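Local coordinates for protein cyclic GMP-AMP synthase-like receptor (Tribolium castaneum, PDB 7LT2) that senses double-stranded RNA and catalyses formation of the cyclic dinucleotide 2',3'-cGAMP from ATP and GTP, triggering innate immune responses, at residues Leu286-Ile289 with Glu290-Gln294; Glu303-Met306 with Thr307-Glu311. All coordinates share one frame; numbering follows the deposited sequence.

Contact 1: Leu286-Ile289 with Glu290-Gln294; sequences LHII and EQKDQ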
# COMPACT_ATOMS: atom_id res chain seq x y z
N LEU A 286 -1.51 12.58 7.31
CA LEU A 286 -1.85 12.00 8.61
C LEU A 286 -1.57 12.99 9.74
O LEU A 286 -2.38 13.14 10.66
CB LEU A 286 -1.09 10.69 8.84
CG LEU A 286 -1.41 9.51 7.93
CD1 LEU A 286 -0.52 8.33 8.26
CD2 LEU A 286 -2.88 9.11 8.04
N HIS A 287 -0.42 13.67 9.68
CA HIS A 287 -0.13 14.70 10.68
C HIS A 287 -1.12 15.85 10.59
O HIS A 287 -1.56 16.37 11.62
CB HIS A 287 1.30 15.21 10.49
CG HIS A 287 2.34 14.21 10.87
ND1 HIS A 287 2.45 13.69 12.14
CD2 HIS A 287 3.32 13.63 10.13
CE1 HIS A 287 3.45 12.84 12.17
NE2 HIS A 287 4.00 12.78 10.97
N ILE A 288 -1.48 16.27 9.38
CA ILE A 288 -2.43 17.37 9.22
C ILE A 288 -3.80 16.97 9.76
O ILE A 288 -4.49 17.78 10.40
CB ILE A 288 -2.51 17.81 7.74
CG1 ILE A 288 -1.18 18.41 7.30
CG2 ILE A 288 -3.63 18.82 7.55
CD1 ILE A 288 -1.17 18.83 5.86
N ILE A 289 -4.22 15.72 9.53
CA ILE A 289 -5.47 15.23 10.11
C ILE A 289 -5.45 15.37 11.62
O ILE A 289 -6.44 15.78 12.24
CB ILE A 289 -5.73 13.77 9.70
CG1 ILE A 289 -6.17 13.68 8.24
CG2 ILE A 289 -6.77 13.12 10.61
CD1 ILE A 289 -6.12 12.26 7.70
N GLU A 290 -4.32 15.02 12.25
CA GLU A 290 -4.22 15.10 13.70
C GLU A 290 -4.27 16.55 14.18
O GLU A 290 -4.85 16.84 15.23
CB GLU A 290 -2.93 14.42 14.17
CG GLU A 290 -2.61 14.60 15.65
CD GLU A 290 -3.61 13.92 16.58
OE1 GLU A 290 -4.44 13.11 16.10
OE2 GLU A 290 -3.57 14.19 17.80
N GLN A 291 -3.68 17.46 13.40
CA GLN A 291 -3.58 18.86 13.81
C GLN A 291 -4.88 19.62 13.60
O GLN A 291 -5.24 20.48 14.41
CB GLN A 291 -2.45 19.54 13.05
CG GLN A 291 -2.19 20.97 13.48
CD GLN A 291 -1.78 21.06 14.94
OE1 GLN A 291 -0.82 20.42 15.36
NE2 GLN A 291 -2.51 21.85 15.71
N LYS A 292 -5.59 19.34 12.51
CA LYS A 292 -6.72 20.14 12.09
C LYS A 292 -8.00 19.68 12.77
O LYS A 292 -8.18 18.49 13.06
CB LYS A 292 -6.90 20.08 10.57
CG LYS A 292 -5.79 20.71 9.76
CD LYS A 292 -5.70 22.20 10.00
CE LYS A 292 -4.69 22.83 9.07
NZ LYS A 292 -4.43 24.25 9.37
N ASP A 293 -8.90 20.63 13.01
CA ASP A 293 -10.27 20.26 13.33
C ASP A 293 -10.89 19.54 12.14
O ASP A 293 -10.46 19.69 10.99
CB ASP A 293 -11.08 21.51 13.68
CG ASP A 293 -12.46 21.18 14.20
OD1 ASP A 293 -12.57 20.78 15.38
OD2 ASP A 293 -13.43 21.31 13.43
N GLN A 294 -11.93 18.74 12.41
CA GLN A 294 -12.57 17.98 11.34
C GLN A 294 -13.19 18.90 10.29
O GLN A 294 -13.27 18.53 9.11
CB GLN A 294 -13.63 17.04 11.91
CG GLN A 294 -13.04 15.77 12.47
CD GLN A 294 -12.19 15.05 11.45
OE1 GLN A 294 -12.69 14.57 10.43
NE2 GLN A 294 -10.88 14.98 11.71
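The manganese site at the C-terminal end of helix 278-291 is built around this last turn, where the first carbons of the Lys-292 side chain run beside Ile-288. Three i+4 backbone bonds define the turn. Glu-290 N donates to Leu-286 O and Gln-291 N to His-287 O; Lys-292 N closes on Ile-288 O at 2.8 Å, with a C=O...N angle of 163°, so the amide lies almost in line with the carbonyl bond. Gln-291 N adds a weak bond to Ile-288 O. Lys-292 then leaves helical geometry. Its CG lies anti to its own carbonyl carbon (chi1 -66°), which brings that methylene to 3.3 Å from Ile-288 O and to 3.6 Å from Ile-288 CG2, the two side chains pointing the same way. As the chain turns away, Ile-289 O and Lys-292 O come within 3.3 Å. Two acceptors this close are consistent with a shared cation, and Ile-289, Glu-290 and Lys-292 do form the manganese site. The Glu-290 side chain stays about 5 Å from the metal, so its backbone is the more likely ligand. Asp-293 is also a manganese-binding residue. Phe-296 receives a cation-pi contact from Lys-292, and Pro-322 O accepts a bond from His-287 NE2. Leu-286 packs on helix 245-251, while Ile-288 and Lys-292 face helix 301-318.

Contact 2: Glu303-Met306 with Thr307-Glu311; sequences EVFM and TTLRE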
# COMPACT_ATOMS: atom_id res chain seq x y z
N GLU A 303 -8.97 26.02 -0.98
CA GLU A 303 -8.40 26.36 0.32
C GLU A 303 -7.70 25.16 0.97
O GLU A 303 -6.62 25.31 1.55
CB GLU A 303 -9.47 26.92 1.26
CG GLU A 303 -8.88 27.35 2.60
CD GLU A 303 -9.87 28.09 3.48
OE1 GLU A 303 -11.03 28.30 3.06
OE2 GLU A 303 -9.47 28.47 4.60
N VAL A 304 -8.30 23.97 0.88
CA VAL A 304 -7.65 22.79 1.43
C VAL A 304 -6.35 22.51 0.70
O VAL A 304 -5.31 22.23 1.32
CB VAL A 304 -8.60 21.57 1.38
CG1 VAL A 304 -7.89 20.30 1.87
CG2 VAL A 304 -9.85 21.84 2.22
N PHE A 305 -6.37 22.58 -0.64
CA PHE A 305 -5.16 22.35 -1.42
C PHE A 305 -4.07 23.35 -1.07
O PHE A 305 -2.92 22.97 -0.82
CB PHE A 305 -5.49 22.41 -2.92
CG PHE A 305 -4.27 22.44 -3.81
CD1 PHE A 305 -3.49 21.31 -3.98
CD2 PHE A 305 -3.93 23.59 -4.51
CE1 PHE A 305 -2.37 21.33 -4.81
CE2 PHE A 305 -2.81 23.62 -5.34
CZ PHE A 305 -2.04 22.49 -5.49
N MET A 306 -4.40 24.65 -1.07
CA MET A 306 -3.39 25.67 -0.79
C MET A 306 -2.84 25.54 0.63
O MET A 306 -1.64 25.71 0.85
CB MET A 306 -3.98 27.06 -1.00
CG MET A 306 -4.24 27.41 -2.46
SD MET A 306 -2.73 27.37 -3.45
CE MET A 306 -1.72 28.54 -2.56
N THR A 307 -3.71 25.26 1.60
CA THR A 307 -3.24 25.19 2.98
C THR A 307 -2.37 23.96 3.21
O THR A 307 -1.32 24.07 3.85
CB THR A 307 -4.43 25.20 3.94
OG1 THR A 307 -5.08 26.47 3.85
CG2 THR A 307 -3.96 24.97 5.37
N THR A 308 -2.79 22.80 2.69
CA THR A 308 -1.98 21.60 2.89
C THR A 308 -0.69 21.66 2.08
O THR A 308 0.33 21.13 2.51
CB THR A 308 -2.77 20.33 2.55
OG1 THR A 308 -3.26 20.37 1.20
CG2 THR A 308 -3.93 20.14 3.51
N LEU A 309 -0.71 22.33 0.92
CA LEU A 309 0.51 22.51 0.15
C LEU A 309 1.53 23.35 0.92
O LEU A 309 2.72 23.03 0.94
CB LEU A 309 0.21 23.14 -1.20
CG LEU A 309 1.41 23.47 -2.11
CD1 LEU A 309 2.19 22.22 -2.50
CD2 LEU A 309 0.95 24.22 -3.36
N ARG A 310 1.06 24.42 1.56
CA ARG A 310 1.95 25.24 2.39
C ARG A 310 2.54 24.44 3.54
O ARG A 310 3.73 24.55 3.84
CB ARG A 310 1.18 26.45 2.93
CG ARG A 310 0.79 27.47 1.87
CD ARG A 310 0.07 28.65 2.50
NE ARG A 310 -0.48 29.56 1.50
CZ ARG A 310 0.20 30.56 0.95
NH1 ARG A 310 1.46 30.81 1.28
NH2 ARG A 310 -0.40 31.32 0.04
N GLU A 311 1.71 23.62 4.21
CA GLU A 311 2.18 22.84 5.36
C GLU A 311 3.12 21.72 4.91
O GLU A 311 4.11 21.43 5.59
CB GLU A 311 0.98 22.30 6.16
CG GLU A 311 0.69 23.08 7.44
CD GLU A 311 1.81 22.96 8.45
OE1 GLU A 311 1.98 21.86 9.01
OE2 GLU A 311 2.51 23.98 8.67
O HOH W 1 -6.88 27.44 5.51
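Thr-308 doubles the helical hydrogen bond to Val-304, marking the tight face of this stretch of helix 301-318. Val-304 O accepts both Thr-308 N at 2.9 Å and Thr-308 OG1 at 2.8 Å, and the two donors arrive from opposite faces of the carbonyl plane. The hydroxyl gets there because OG1 sits between the backbone N and carbonyl carbon (chi1 57°), folded back along the helix. On the same buried part of the helix Phe-305 and Leu-309 lie side by side; CZ of the ring meets Leu-309 CD2 at 4.1 Å. Helices 258-272 and 337-354 cover this face, Leu-309 touching both.

Met-306 and Arg-310 mark the boundary: buried Met-306 packs on helix 337-354, its bent chain putting CE obliquely 4.0 Å from Arg-310 NH2, and exposed Arg-310 reaches past it to a salt bridge with Glu-355. The other side is looser and wetter. Glu-303 extends its chain beside Thr-307, and a water joins the two, 2.9 Å from Glu-303 OE2, to which it donates, and 2.6 Å from Thr-307 OG1. That hydroxyl also lies 3.0 Å from Glu-303 O, but its proton could serve either acceptor. The chemistry thus implies that the buried threonine satisfies its polar group within its own helix, whereas the outer one stands between its helix carbonyl and a water that links it to the Glu-303 carboxylate.

Contacts 1 and 2 occupy successive helices of the Mab-21 HhH/H2TH-like domain, their centres 12 Å apart, and they meet directly. Ile-288 CD1 reaches Thr-308 CG2 at 3.9 Å and Glu-311 CB at 4.1 Å, so one isoleucine spans a turn of helix 301-318; Lys-292 NZ lies 4.1 Å from Thr-307 CG2. The manganese belongs to contact 1, about 12 Å from the Thr-308 side chain, so contact 2 takes no direct part in the metal site. Toward the nucleotide pocket, the Leu-286 side chain is about 4 Å from that of Glu-248, a probable ATP-binding residue. The predicted catalytic metal ligands Glu-70, Asp-72 and Asp-193 are in neither contact.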